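Long-range contacts in putative sugar isomerase (Parabacteroides distasonis, PDB 3LMZ), which probably acts as a sugar isomerase, with a xylose isomerase-like TIM barrel, its substrate not established: residues H132-D137 against H166-N170; D187-K191 against M227-E233; V109-L115 against T140-D146. All blocks are in the same frame, centred on the assembly; numbering follows the deposited sequence.

Contact 1. Residues H132-D137 against H166-N170; sequences HLHGPD and HDLRN. With CIT (citric acid), chain B.
With CG anti to its carbonyl carbon (chi1 -70°), His166 turns its imidazole under the loop 132-137, where the carbonyl O of His134 sits over the centre of one ring face and the CB of His166 packs against Gly135 N. Arg169 leaves its helix with the same first torsion and then bends at chi3 (60°), which brings the guanidinium beside Asp137. There NH2 donates to OD2 of Asp137 at 2.7 Å, closing a salt bridge; the oxygen lies near the guanidinium plane, whereas the donor stands 36° out of the carboxylate plane. Pro136 covers one face of the guanidinium, its CD 3.6 Å from Arg169 NH1. A water held by four bonds, to His134 O, Asp137 N, Asp137 OD2 and Arg169 NH1, fills the angle between loop and helix. Arg169 NH1 also makes a weak bond to His166 ND1. Lys198 O and Gly200 O take the other guanidinium N-H groups.

At the barrel mouth, three imidazoles grasp a citrate that probably came from the crystallisation liquor. His132 ND1 and His134 NE2 converge on its O6, at 2.7 Å and 2.8 Å, and His166 NE2 reaches O1 at 2.9 Å, all within their ring planes. An alanine in place of His166 would probably leave citrate O1 without this donor and open a gap beneath the His134 carbonyl. Asp163 also bonds to His132 NE2, which helps fix the rotation of that ring and so the aim of ND1 at O6. Three N-H groups turned toward carboxylate oxygens are consistent with a pocket suited to an oxygen-rich, perhaps anionic, ligand.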
loop_
_atom_site.group_PDB
_atom_site.type_symbol
_atom_site.label_atom_id
_atom_site.label_comp_id
_atom_site.label_asym_id
_atom_site.label_seq_id
_atom_site.Cartn_x
_atom_site.Cartn_y
_atom_site.Cartn_z
ATOM N N HIS A 132 7.650 8.092 -24.526
ATOM C CA HIS A 132 6.502 7.598 -23.724
ATOM C C HIS A 132 5.375 7.098 -24.623
ATOM O O HIS A 132 4.654 7.897 -25.198
ATOM C CB HIS A 132 5.973 8.661 -22.735
ATOM C CG HIS A 132 5.000 8.092 -21.757
ATOM N ND1 HIS A 132 3.999 8.816 -21.154
ATOM C CD2 HIS A 132 4.865 6.824 -21.288
ATOM C CE1 HIS A 132 3.292 8.026 -20.362
ATOM N NE2 HIS A 132 3.787 6.804 -20.421
ATOM N N LEU A 133 5.182 5.783 -24.614
ATOM C CA LEU A 133 4.086 5.161 -25.378
ATOM C C LEU A 133 2.781 5.423 -24.652
ATOM O O LEU A 133 2.750 5.568 -23.450
ATOM C CB LEU A 133 4.370 3.689 -25.624
ATOM C CG LEU A 133 4.333 2.762 -24.403
ATOM C CD1 LEU A 133 2.899 2.206 -24.144
ATOM C CD2 LEU A 133 5.349 1.573 -24.444
ATOM N N HIS A 134 1.684 5.468 -25.426
ATOM C CA HIS A 134 0.449 6.126 -24.996
ATOM C C HIS A 134 -0.838 5.347 -25.086
ATOM O O HIS A 134 -1.861 5.869 -24.633
ATOM C CB HIS A 134 0.280 7.435 -25.746
ATOM C CG HIS A 134 1.146 8.522 -25.214
ATOM N ND1 HIS A 134 1.802 9.408 -26.030
ATOM C CD2 HIS A 134 1.435 8.884 -23.935
ATOM C CE1 HIS A 134 2.495 10.253 -25.274
ATOM N NE2 HIS A 134 2.271 9.973 -24.001
ATOM N N GLY A 135 -0.787 4.123 -25.581
ATOM C CA GLY A 135 -1.959 3.257 -25.631
ATOM C C GLY A 135 -2.910 3.558 -26.761
ATOM O O GLY A 135 -2.642 4.369 -27.657
ATOM N N PRO A 136 -4.030 2.850 -26.752
ATOM C CA PRO A 136 -4.890 2.790 -27.908
ATOM C C PRO A 136 -5.671 4.051 -28.204
ATOM O O PRO A 136 -6.189 4.122 -29.318
ATOM C CB PRO A 136 -5.856 1.656 -27.579
ATOM C CG PRO A 136 -5.929 1.652 -26.083
ATOM C CD PRO A 136 -4.507 2.007 -25.656
ATOM N N ASP A 137 -5.743 5.015 -27.303
ATOM C CA ASP A 137 -6.479 6.293 -27.573
ATOM C C ASP A 137 -5.672 7.302 -28.438
ATOM O O ASP A 137 -6.245 8.292 -28.944
ATOM C CB ASP A 137 -6.851 7.000 -26.265
ATOM C CG ASP A 137 -7.834 6.205 -25.406
ATOM O OD1 ASP A 137 -8.942 5.900 -25.874
ATOM O OD2 ASP A 137 -7.482 5.909 -24.256
ATOM N N HIS A 166 -0.534 1.371 -20.438
ATOM C CA HIS A 166 -0.912 1.681 -21.815
ATOM C C HIS A 166 -0.596 0.545 -22.795
ATOM O O HIS A 166 -1.379 0.293 -23.723
ATOM C CB HIS A 166 -0.267 2.975 -22.282
ATOM C CG HIS A 166 -0.836 4.170 -21.613
ATOM N ND1 HIS A 166 -2.190 4.277 -21.326
ATOM C CD2 HIS A 166 -0.258 5.322 -21.191
ATOM C CE1 HIS A 166 -2.411 5.450 -20.754
ATOM N NE2 HIS A 166 -1.260 6.093 -20.647
ATOM N N ASP A 167 0.499 -0.154 -22.577
ATOM C CA ASP A 167 0.836 -1.293 -23.418
ATOM C C ASP A 167 -0.263 -2.370 -23.314
ATOM O O ASP A 167 -0.722 -2.880 -24.321
ATOM C CB ASP A 167 2.215 -1.842 -23.017
ATOM C CG ASP A 167 2.980 -2.533 -24.171
ATOM O OD1 ASP A 167 3.022 -2.015 -25.307
ATOM O OD2 ASP A 167 3.583 -3.574 -23.833
ATOM N N LEU A 168 -0.666 -2.704 -22.081
ATOM C CA LEU A 168 -1.654 -3.738 -21.889
ATOM C C LEU A 168 -2.986 -3.287 -22.491
ATOM O O LEU A 168 -3.711 -4.079 -23.092
ATOM C CB LEU A 168 -1.807 -4.173 -20.447
ATOM C CG LEU A 168 -2.620 -5.468 -20.166
ATOM C CD1 LEU A 168 -1.820 -6.735 -20.427
ATOM C CD2 LEU A 168 -3.148 -5.515 -18.719
ATOM N N ARG A 169 -3.328 -2.001 -22.347
ATOM C CA ARG A 169 -4.583 -1.474 -22.920
ATOM C C ARG A 169 -4.578 -1.522 -24.440
ATOM O O ARG A 169 -5.679 -1.590 -25.042
ATOM C CB ARG A 169 -4.858 -0.066 -22.460
ATOM C CG ARG A 169 -5.258 -0.018 -20.989
ATOM C CD ARG A 169 -5.444 1.435 -20.511
ATOM N NE ARG A 169 -6.475 2.105 -21.282
ATOM C CZ ARG A 169 -6.261 3.074 -22.186
ATOM N NH1 ARG A 169 -5.062 3.540 -22.421
ATOM N NH2 ARG A 169 -7.305 3.593 -22.855
ATOM N N ASN A 170 -3.402 -1.496 -25.063
ATOM C CA ASN A 170 -3.314 -1.703 -26.489
ATOM C C ASN A 170 -3.397 -3.192 -26.883
ATOM O O ASN A 170 -3.269 -3.497 -28.104
ATOM C CB ASN A 170 -2.052 -1.083 -27.107
ATOM C CG ASN A 170 -2.292 -0.616 -28.524
ATOM O OD1 ASN A 170 -3.252 0.117 -28.791
ATOM N ND2 ASN A 170 -1.436 -1.055 -29.445
HETATM C C1 CIT B . 0.073 9.410 -19.828
HETATM O O1 CIT B . -0.567 8.507 -19.219
HETATM O O2 CIT B . 0.481 9.164 -21.002
HETATM C C2 CIT B . 0.299 10.775 -19.190
HETATM C C3 CIT B . 1.645 11.396 -19.538
HETATM O O7 CIT B . 2.796 10.638 -19.104
HETATM C C4 CIT B . 1.598 12.725 -18.776
HETATM C C5 CIT B . 2.855 13.517 -18.870
HETATM O O3 CIT B . 3.669 13.488 -17.946
HETATM O O4 CIT B . 3.089 14.187 -19.908
HETATM C C6 CIT B . 1.842 11.696 -21.040
HETATM O O5 CIT B . 0.930 12.341 -21.649
HETATM O O6 CIT B . 2.895 11.236 -21.630
HETATM O O HOH W 1 -4.559 5.530 -24.568
#

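Contact 2. Residues D187-K191 against M227-E233; sequences DMHIK and MCSLEYE
The His189 imidazole meets the Glu231 carboxylate at its edge, the two planes 78° apart: OE1 lies near the ring plane, 2.9 Å from ND1, in a weak hydrogen bond bent to 139°. Elsewhere the ring meets that of His132, inclined to it. The same Glu231 OE1 also takes Lys191 NZ at 2.8 Å, on its anti side and a little out of the carboxylate plane. Lys191, bent at chi3, runs alongside Glu231 in the same direction, and its ammonium extends to Glu233 OE1 at 3.1 Å, reached from above that carboxylate. Asp163 supplies a further salt bridge to NZ, so three acidic side chains surround one lysine, which probably eases the crowding of their charge.

These groups crown two neighbouring parallel strands of the TIM barrel, at the C-terminal end where such barrels carry their active sites. Below them the backbones join through Ser229 N to Met188 O, Ile190 N to Ser229 O, and Glu231 N to Ile190 O, the last at 3.1 Å and almost straight at 170°. His189 and Ser229 face the barrel interior, Ser229 OG bonding to Tyr78. On the outer face Met188, a selenomethionine, packs under helix 212-221, and Ile190 under helix 240-256, with Ile190 CG1 4.2 Å from Leu230 CB. At the other end of the pairing, a water bridges Asp187 OD1 and Met227 N.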
loop_
_atom_site.group_PDB
_atom_site.type_symbol
_atom_site.label_atom_id
_atom_site.label_comp_id
_atom_site.label_asym_id
_atom_site.label_seq_id
_atom_site.Cartn_x
_atom_site.Cartn_y
_atom_site.Cartn_z
ATOM N N ASP A 187 13.296 3.682 -19.396
ATOM C CA ASP A 187 12.463 4.148 -18.272
ATOM C C ASP A 187 11.195 3.323 -18.294
ATOM O O ASP A 187 10.878 2.640 -19.285
ATOM C CB ASP A 187 12.146 5.637 -18.415
ATOM C CG ASP A 187 11.514 6.264 -17.183
ATOM O OD1 ASP A 187 12.159 6.204 -16.133
ATOM O OD2 ASP A 187 10.507 6.929 -17.364
HETATM N N MSE A 188 10.441 3.362 -17.193
HETATM C CA MSE A 188 9.220 2.592 -17.136
HETATM C C MSE A 188 8.238 3.367 -16.260
HETATM O O MSE A 188 8.622 3.858 -15.201
HETATM C CB MSE A 188 9.459 1.245 -16.472
HETATM C CG MSE A 188 8.333 0.252 -16.635
HETATM SE SE MSE A 188 8.715 -1.441 -15.716
HETATM C CE MSE A 188 10.402 -1.764 -16.809
ATOM N N HIS A 189 6.981 3.416 -16.718
ATOM C CA HIS A 189 5.857 3.834 -15.865
ATOM C C HIS A 189 5.133 2.567 -15.443
ATOM O O HIS A 189 4.572 1.822 -16.290
ATOM C CB HIS A 189 4.936 4.813 -16.616
ATOM C CG HIS A 189 5.547 6.164 -16.823
ATOM N ND1 HIS A 189 4.863 7.226 -17.376
ATOM C CD2 HIS A 189 6.762 6.644 -16.458
ATOM C CE1 HIS A 189 5.656 8.294 -17.379
ATOM N NE2 HIS A 189 6.810 7.973 -16.825
ATOM N N ILE A 190 5.037 2.399 -14.122
ATOM C CA ILE A 190 4.230 1.347 -13.497
ATOM C C ILE A 190 2.893 1.944 -13.141
ATOM O O ILE A 190 2.806 3.125 -12.771
ATOM C CB ILE A 190 4.933 0.660 -12.297
ATOM C CG1 ILE A 190 5.383 1.670 -11.243
ATOM C CG2 ILE A 190 6.159 -0.155 -12.803
ATOM C CD1 ILE A 190 5.759 1.022 -9.950
ATOM N N LYS A 191 1.845 1.146 -13.332
ATOM C CA LYS A 191 0.450 1.511 -13.073
ATOM C C LYS A 191 -0.325 0.225 -13.341
ATOM O O LYS A 191 0.237 -0.758 -13.892
ATOM C CB LYS A 191 -0.039 2.639 -14.021
ATOM C CG LYS A 191 0.161 2.306 -15.510
ATOM C CD LYS A 191 -0.269 3.438 -16.444
ATOM C CE LYS A 191 0.610 4.654 -16.305
ATOM N NZ LYS A 191 0.315 5.648 -17.450
HETATM N N MSE A 227 14.491 3.080 -13.774
HETATM C CA MSE A 227 13.498 3.394 -12.773
HETATM C C MSE A 227 12.155 2.832 -13.227
HETATM O O MSE A 227 11.813 2.768 -14.388
HETATM C CB MSE A 227 13.302 4.894 -12.549
HETATM C CG MSE A 227 14.298 5.505 -11.576
HETATM SE SE MSE A 227 16.128 5.202 -12.201
HETATM C CE MSE A 227 17.030 6.189 -10.839
ATOM N N CYS A 228 11.391 2.425 -12.208
ATOM C CA CYS A 228 9.998 1.988 -12.330
ATOM C C CYS A 228 9.304 3.099 -11.555
ATOM O O CYS A 228 9.413 3.163 -10.331
ATOM C CB CYS A 228 9.780 0.637 -11.628
ATOM S SG CYS A 228 10.654 -0.780 -12.243
ATOM N N SER A 229 8.644 3.984 -12.301
ATOM C CA SER A 229 8.073 5.228 -11.803
ATOM C C SER A 229 6.556 5.154 -11.821
ATOM O O SER A 229 5.933 4.895 -12.859
ATOM C CB SER A 229 8.585 6.378 -12.643
ATOM O OG SER A 229 9.938 6.581 -12.239
ATOM N N LEU A 230 5.952 5.272 -10.640
ATOM C CA LEU A 230 4.515 5.194 -10.558
ATOM C C LEU A 230 3.839 6.384 -11.167
ATOM O O LEU A 230 4.110 7.524 -10.821
ATOM C CB LEU A 230 4.039 5.020 -9.083
ATOM C CG LEU A 230 2.528 5.070 -8.851
ATOM C CD1 LEU A 230 1.816 3.915 -9.505
ATOM C CD2 LEU A 230 2.183 5.184 -7.330
ATOM N N GLU A 231 2.975 6.115 -12.131
ATOM C CA GLU A 231 2.151 7.154 -12.761
ATOM C C GLU A 231 0.699 6.832 -12.472
ATOM O O GLU A 231 0.040 6.029 -13.141
ATOM C CB GLU A 231 2.417 7.259 -14.260
ATOM C CG GLU A 231 1.747 8.460 -14.873
ATOM C CD GLU A 231 2.216 8.729 -16.290
ATOM O OE1 GLU A 231 2.057 7.816 -17.155
ATOM O OE2 GLU A 231 2.714 9.844 -16.525
ATOM N N TYR A 232 0.214 7.422 -11.395
ATOM C CA TYR A 232 -1.112 7.116 -10.841
ATOM C C TYR A 232 -2.174 8.066 -11.366
ATOM O O TYR A 232 -2.107 9.273 -11.104
ATOM C CB TYR A 232 -1.114 7.158 -9.298
ATOM C CG TYR A 232 -2.345 6.563 -8.719
ATOM C CD1 TYR A 232 -2.538 5.214 -8.803
ATOM C CD2 TYR A 232 -3.277 7.316 -8.076
ATOM C CE1 TYR A 232 -3.747 4.607 -8.306
ATOM C CE2 TYR A 232 -4.451 6.734 -7.520
ATOM C CZ TYR A 232 -4.689 5.396 -7.691
ATOM O OH TYR A 232 -5.835 4.823 -7.157
ATOM N N GLU A 233 -3.114 7.548 -12.183
ATOM C CA GLU A 233 -4.063 8.364 -12.955
ATOM C C GLU A 233 -5.505 8.055 -12.599
ATOM O O GLU A 233 -6.391 7.954 -13.423
ATOM C CB GLU A 233 -3.853 8.153 -14.464
ATOM C CG GLU A 233 -2.400 8.416 -14.884
ATOM C CD GLU A 233 -2.030 8.028 -16.329
ATOM O OE1 GLU A 233 -2.454 6.942 -16.921
ATOM O OE2 GLU A 233 -1.212 8.832 -16.837
HETATM O O HOH W 2 14.746 5.054 -15.927
#

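Contact 3. Residues V109-L115 against T140-D146; sequences VPNYELL and TYPDATD
Two loops that follow successive parallel strands of the TIM barrel, 105-110 and 128-132, meet here through the tyrosines Tyr112 and Tyr141. Their rings form a T-shaped (edge-to-face) pair: the edge of Tyr112 is directed toward the face of Tyr141, with centroids 4.8 Å apart and planes at 68°. Tyr112 lies in a short 3-10 segment, and its CG stands anti to the carbonyl carbon (chi1 -75°), which sends the ring across to the 140-146 loop. There the methyl CG2 of Thr140 sits over one face of the ring in a CH-pi contact, 3.6 Å from the centroid. His150 stacks on the Tyr112 ring as well.

The phenol oxygen of Tyr112 has two partners. It donates to Asp146 OD2 in a very short bond of 2.5 Å, the carboxylate oxygen lying in the ring plane, and it accepts from Tyr141 N at 3.0 Å along a nearly straight line of 175°. Asp146 belongs to the first turn of helix 144-151, so the tyrosine ties one βα loop of the barrel to the start of the helix after the next strand. Asp143 is the N-cap of that helix, its OD1 accepting from Asp146 N at 2.9 Å.

Tyr141 reaches in the other direction. Its hydroxyl donates to Pro110 O at 2.7 Å, the acceptor lying in the ring plane, while Leu115 CD2 packs 3.7 Å from Tyr141 OH. Val109 CG1 meets the ring edge beside CD2, and Ile131 of strand 128-132 also touches the Tyr141 side chain.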
loop_
_atom_site.group_PDB
_atom_site.type_symbol
_atom_site.label_atom_id
_atom_site.label_comp_id
_atom_site.label_asym_id
_atom_site.label_seq_id
_atom_site.Cartn_x
_atom_site.Cartn_y
_atom_site.Cartn_z
ATOM N N VAL A 109 8.047 12.932 -26.095
ATOM C CA VAL A 109 7.102 12.532 -27.102
ATOM C C VAL A 109 7.366 13.377 -28.343
ATOM O O VAL A 109 6.749 14.417 -28.522
ATOM C CB VAL A 109 5.652 12.652 -26.599
ATOM C CG1 VAL A 109 4.650 12.050 -27.616
ATOM C CG2 VAL A 109 5.528 11.961 -25.224
ATOM N N PRO A 110 8.305 12.947 -29.196
ATOM C CA PRO A 110 8.627 13.726 -30.438
ATOM C C PRO A 110 7.735 13.296 -31.589
ATOM O O PRO A 110 7.512 12.075 -31.774
ATOM C CB PRO A 110 10.055 13.336 -30.705
ATOM C CG PRO A 110 10.169 11.936 -30.186
ATOM C CD PRO A 110 9.140 11.746 -29.089
ATOM N N ASN A 111 7.329 14.243 -32.422
ATOM C CA ASN A 111 6.626 13.886 -33.653
ATOM C C ASN A 111 7.524 12.883 -34.425
ATOM O O ASN A 111 8.772 12.971 -34.417
ATOM C CB ASN A 111 6.425 15.129 -34.552
ATOM C CG ASN A 111 5.418 16.125 -33.995
ATOM O OD1 ASN A 111 5.003 16.032 -32.855
ATOM N ND2 ASN A 111 5.024 17.095 -34.822
ATOM N N TYR A 112 6.913 11.920 -35.097
ATOM C CA TYR A 112 7.707 10.891 -35.824
ATOM C C TYR A 112 8.758 11.502 -36.736
ATOM O O TYR A 112 9.857 11.007 -36.823
ATOM C CB TYR A 112 6.794 10.022 -36.732
ATOM C CG TYR A 112 5.944 8.984 -36.028
ATOM C CD1 TYR A 112 6.473 8.063 -35.164
ATOM C CD2 TYR A 112 4.592 8.848 -36.345
ATOM C CE1 TYR A 112 5.688 7.142 -34.524
ATOM C CE2 TYR A 112 3.790 7.877 -35.726
ATOM C CZ TYR A 112 4.351 7.028 -34.806
ATOM O OH TYR A 112 3.631 6.037 -34.139
ATOM N N GLU A 113 8.388 12.553 -37.441
ATOM C CA GLU A 113 9.308 13.143 -38.426
ATOM C C GLU A 113 10.519 13.781 -37.800
ATOM O O GLU A 113 11.469 14.150 -38.501
ATOM C CB GLU A 113 8.576 14.142 -39.351
ATOM C CG GLU A 113 8.120 15.446 -38.759
ATOM C CD GLU A 113 6.777 15.397 -38.002
ATOM O OE1 GLU A 113 6.136 14.304 -37.875
ATOM O OE2 GLU A 113 6.353 16.514 -37.538
ATOM N N LEU A 114 10.469 13.993 -36.497
ATOM C CA LEU A 114 11.565 14.564 -35.733
ATOM C C LEU A 114 12.529 13.571 -35.127
ATOM O O LEU A 114 13.528 13.982 -34.506
ATOM C CB LEU A 114 11.051 15.514 -34.645
ATOM C CG LEU A 114 10.262 16.725 -35.132
ATOM C CD1 LEU A 114 9.612 17.469 -33.967
ATOM C CD2 LEU A 114 11.157 17.646 -35.991
ATOM N N LEU A 115 12.291 12.269 -35.310
ATOM C CA LEU A 115 13.204 11.264 -34.799
ATOM C C LEU A 115 14.653 11.400 -35.302
ATOM O O LEU A 115 15.611 11.264 -34.530
ATOM C CB LEU A 115 12.651 9.874 -35.055
ATOM C CG LEU A 115 11.480 9.506 -34.106
ATOM C CD1 LEU A 115 10.792 8.258 -34.618
ATOM C CD2 LEU A 115 11.878 9.361 -32.676
ATOM N N THR A 140 0.047 8.170 -32.240
ATOM C CA THR A 140 1.482 8.086 -32.295
ATOM C C THR A 140 1.994 7.370 -31.051
ATOM O O THR A 140 1.579 7.666 -29.946
ATOM C CB THR A 140 2.086 9.471 -32.342
ATOM O OG1 THR A 140 1.483 10.199 -33.438
ATOM C CG2 THR A 140 3.598 9.382 -32.547
ATOM N N TYR A 141 2.866 6.399 -31.279
ATOM C CA TYR A 141 3.437 5.558 -30.231
ATOM C C TYR A 141 2.402 4.882 -29.363
ATOM O O TYR A 141 2.441 5.005 -28.141
ATOM C CB TYR A 141 4.419 6.330 -29.336
ATOM C CG TYR A 141 5.432 7.149 -30.089
ATOM C CD1 TYR A 141 6.349 6.549 -30.916
ATOM C CD2 TYR A 141 5.466 8.544 -29.950
ATOM C CE1 TYR A 141 7.270 7.319 -31.660
ATOM C CE2 TYR A 141 6.377 9.330 -30.651
ATOM C CZ TYR A 141 7.278 8.712 -31.495
ATOM O OH TYR A 141 8.170 9.519 -32.217
ATOM N N PRO A 142 1.471 4.142 -29.992
ATOM C CA PRO A 142 0.477 3.489 -29.156
ATOM C C PRO A 142 1.020 2.427 -28.235
ATOM O O PRO A 142 0.454 2.214 -27.137
ATOM C CB PRO A 142 -0.495 2.839 -30.164
ATOM C CG PRO A 142 0.249 2.744 -31.423
ATOM C CD PRO A 142 1.302 3.847 -31.419
ATOM N N ASP A 143 2.102 1.749 -28.656
ATOM C CA ASP A 143 2.619 0.624 -27.885
ATOM C C ASP A 143 4.149 0.424 -28.025
ATOM O O ASP A 143 4.833 1.120 -28.792
ATOM C CB ASP A 143 1.830 -0.665 -28.191
ATOM C CG ASP A 143 2.062 -1.205 -29.624
ATOM O OD1 ASP A 143 2.958 -0.717 -30.353
ATOM O OD2 ASP A 143 1.277 -2.127 -30.022
ATOM N N ALA A 144 4.686 -0.569 -27.336
ATOM C CA ALA A 144 6.121 -0.760 -27.276
ATOM C C ALA A 144 6.638 -1.159 -28.667
ATOM O O ALA A 144 7.685 -0.667 -29.094
ATOM C CB ALA A 144 6.441 -1.835 -26.265
ATOM N N THR A 145 5.883 -1.983 -29.407
ATOM C CA THR A 145 6.312 -2.407 -30.744
ATOM C C THR A 145 6.451 -1.238 -31.670
ATOM O O THR A 145 7.399 -1.163 -32.458
ATOM C CB THR A 145 5.324 -3.404 -31.342
ATOM O OG1 THR A 145 5.261 -4.542 -30.477
ATOM C CG2 THR A 145 5.732 -3.783 -32.810
ATOM N N ASP A 146 5.530 -0.279 -31.566
ATOM C CA ASP A 146 5.615 0.897 -32.435
ATOM C C ASP A 146 6.852 1.738 -32.127
ATOM O O ASP A 146 7.496 2.229 -33.048
ATOM C CB ASP A 146 4.393 1.781 -32.294
ATOM C CG ASP A 146 4.384 2.895 -33.315
ATOM O OD1 ASP A 146 4.193 2.574 -34.519
ATOM O OD2 ASP A 146 4.600 4.071 -32.955
#

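How the contacts relate
Contacts 1 and 2, their centres about 13 Å apart, share the pocket at the barrel mouth: His132 NE2 lies 3.3 Å from His189 ND1, and His166 NE2 is 3.6 Å from Lys191 NZ. Asp163 binds both His132 and Lys191, and the citrate held by the three histidines of contact 1 also bonds to Glu231 of contact 2, and to Tyr84 and Lys50. Contact 3 lies outward of contact 1, about 12 Å between centres, joined to it where His134 N meets Tyr141 O at 2.9 Å and Asn170 ND2 meets Asp143 OD2 at 3.0 Å. Contacts 2 and 3 do not touch; their nearest atoms are about 9 Å apart.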